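Local coordinates for protein secretion chaperonin CsaA (Picrophilus torridus, PDB 5ZDI), which probably binds tRNA through an oligonucleotide-binding (OB) domain and is classed as a chaperone in protein secretion, at residues 16-21 and 58-63. Residues are numbered along the deposited sequence; the frame is centred on the assembly and turned at random. Where two conformers were deposited one is given.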
loop_
_atom_site.group_PDB
_atom_site.type_symbol
_atom_site.label_atom_id
_atom_site.label_comp_id
_atom_site.label_asym_id
_atom_site.label_seq_id
_atom_site.Cartn_x
_atom_site.Cartn_y
_atom_site.Cartn_z
ATOM N N ILE A 16 1.823 12.202 5.286
ATOM C CA ILE A 16 2.806 12.262 6.400
ATOM C C ILE A 16 2.041 12.614 7.660
ATOM O O ILE A 16 1.261 13.601 7.709
ATOM C CB ILE A 16 3.947 13.252 6.114
ATOM C CG1 ILE A 16 4.958 13.296 7.272
ATOM C CG2 ILE A 16 3.410 14.648 5.873
ATOM C CD1 ILE A 16 6.308 13.862 6.897
ATOM N N ILE A 17 2.245 11.816 8.708
ATOM C CA ILE A 17 1.568 12.071 9.945
ATOM C C ILE A 17 2.208 13.298 10.635
ATOM O O ILE A 17 3.435 13.324 10.876
ATOM C CB ILE A 17 1.631 10.828 10.871
ATOM C CG1 ILE A 17 0.876 9.639 10.231
ATOM C CG2 ILE A 17 1.101 11.148 12.220
ATOM C CD1 ILE A 17 1.111 8.293 10.879
ATOM N N LYS A 18 1.374 14.240 11.056
ATOM C CA LYS A 18 1.846 15.463 11.711
ATOM C C LYS A 18 1.469 15.608 13.171
ATOM O O LYS A 18 2.184 16.298 13.885
ATOM C CB LYS A 18 1.440 16.718 10.953
ATOM C CG LYS A 18 1.856 16.728 9.495
ATOM C CD LYS A 18 3.354 16.652 9.247
ATOM C CE LYS A 18 4.126 17.867 9.756
ATOM N NZ LYS A 18 5.455 17.820 9.223
ATOM N N GLU A 19 0.393 15.019 13.605
ATOM C CA GLU A 19 -0.038 15.051 14.997
ATOM C C GLU A 19 -0.672 13.707 15.349
ATOM O O GLU A 19 -1.295 13.043 14.475
ATOM C CB GLU A 19 -1.083 16.135 15.228
ATOM C CG GLU A 19 -0.569 17.512 14.999
ATOM C CD GLU A 19 -1.438 18.560 15.711
ATOM O OE1 GLU A 19 -0.880 19.638 15.993
ATOM O OE2 GLU A 19 -2.629 18.262 15.979
ATOM N N VAL A 20 -0.521 13.285 16.594
ATOM C CA VAL A 20 -1.078 12.005 17.047
ATOM C C VAL A 20 -1.660 12.220 18.431
ATOM O O VAL A 20 -0.960 12.819 19.250
ATOM C CB VAL A 20 -0.034 10.904 17.204
ATOM C CG1 VAL A 20 -0.718 9.552 17.576
ATOM C CG2 VAL A 20 0.762 10.724 15.964
ATOM N N SER A 21 -2.890 11.732 18.681
ATOM C CA SER A 21 -3.465 11.798 20.030
ATOM C C SER A 21 -4.204 10.491 20.324
ATOM O O SER A 21 -4.525 9.749 19.453
ATOM C CB SER A 21 -4.430 13.009 20.177
ATOM O OG SER A 21 -5.635 12.844 19.440
ATOM N N LEU A 58 5.336 7.776 15.162
ATOM C CA LEU A 58 4.484 8.073 14.041
ATOM C C LEU A 58 4.674 9.520 13.555
ATOM O O LEU A 58 4.343 9.843 12.439
ATOM C CB LEU A 58 3.032 7.806 14.424
ATOM C CG LEU A 58 2.669 6.434 14.863
ATOM C CD1 LEU A 58 1.265 6.333 15.430
ATOM C CD2 LEU A 58 2.778 5.489 13.649
ATOM N N ILE A 59 5.135 10.426 14.416
ATOM C CA ILE A 59 5.339 11.829 13.990
ATOM C C ILE A 59 6.310 11.891 12.814
ATOM O O ILE A 59 7.452 11.338 12.839
ATOM C CB ILE A 59 5.845 12.657 15.163
ATOM C CG1 ILE A 59 4.787 12.655 16.291
ATOM C CG2 ILE A 59 6.264 14.047 14.720
ATOM C CD1 ILE A 59 3.658 13.613 16.040
ATOM N N ASN A 60 5.876 12.616 11.773
ATOM C CA ASN A 60 6.608 12.682 10.541
ATOM C C ASN A 60 6.913 11.395 9.804
ATOM O O ASN A 60 7.776 11.348 8.910
ATOM C CB ASN A 60 7.839 13.650 10.694
ATOM C CG ASN A 60 7.353 15.107 10.848
ATOM O OD1 ASN A 60 6.490 15.571 10.007
ATOM N ND2 ASN A 60 7.781 15.802 11.935
ATOM N N LYS A 61 6.134 10.346 10.086
ATOM C CA LYS A 61 6.192 9.127 9.303
ATOM C C LYS A 61 5.352 9.207 8.025
ATOM O O LYS A 61 4.169 9.625 8.085
ATOM C CB LYS A 61 5.701 7.953 10.177
ATOM C CG LYS A 61 6.049 6.599 9.628
ATOM C CD LYS A 61 5.376 5.539 10.460
ATOM C CE LYS A 61 5.387 4.104 9.854
ATOM N NZ LYS A 61 6.685 3.655 9.524
ATOM N N LYS A 62 5.932 8.806 6.875
ATOM C CA LYS A 62 5.176 8.727 5.604
ATOM C C LYS A 62 4.353 7.455 5.585
ATOM O O LYS A 62 4.850 6.344 5.879
ATOM C CB LYS A 62 6.090 8.775 4.375
ATOM C CG LYS A 62 6.791 10.081 4.276
ATOM C CD LYS A 62 7.753 10.083 3.106
ATOM C CE LYS A 62 8.510 11.403 3.149
ATOM N NZ LYS A 62 9.558 11.341 2.059
ATOM N N ILE A 63 3.086 7.636 5.386
ATOM C CA ILE A 63 2.127 6.527 5.384
ATOM C C ILE A 63 1.377 6.529 4.025
ATOM O O ILE A 63 1.570 7.430 3.191
ATOM C CB ILE A 63 1.136 6.650 6.569
ATOM C CG1 ILE A 63 0.364 7.960 6.641
ATOM C CG2 ILE A 63 1.867 6.489 7.886
ATOM C CD1 ILE A 63 -0.705 8.092 5.584
#
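The flat carboxamide of Asn60 meets strand 12-22 at its oxygen edge, with nothing from residues 16-21 stacked on either face. Lys18 NZ lies in the amide plane on a lone pair of Asn60 OD1, 2.6 Å away. On the other side of that oxygen, nearer Asn60 CB, the methyl Ile16 CD1 comes up at 3.6 Å. Lysine suits this place because a long, flexible chain ending in a charged donor can span from strand to turn: bends at chi2 and chi3 bring CD and CE alongside Asn60 OD1, and the extended last torsion carries NZ onto it. An alanine here would probably leave Asn60 OD1 without its charged donor and the amide freer to rotate.

Asparagine tolerates the positive phi (57°) of the third position in the type II turn from Leu58 to Lys61, which Lys61 N closes onto Leu58 O. Asn60 N gives a 2.7 Å hydrogen bond to Ile17 O, while Ile17 N donates almost straight (168°) to Lys61 O. Ile17, beta-branched and apolar as suits a buried strand position, lies with CB 3.3 Å from Leu58 O and crosses Ile63 at about a right angle, CD1 3.6 Å from Ile63 CG2. Val20 CG2 touches both Leu58 CB (4.0 Å) and Ile59 CD1 (4.1 Å).

Lys18 and Glu19 together oppose Lys34 in a classic beta bulge. A bent first strand, paired antiparallel with both 31-36 and 62-66, is characteristic of the OB-fold barrel.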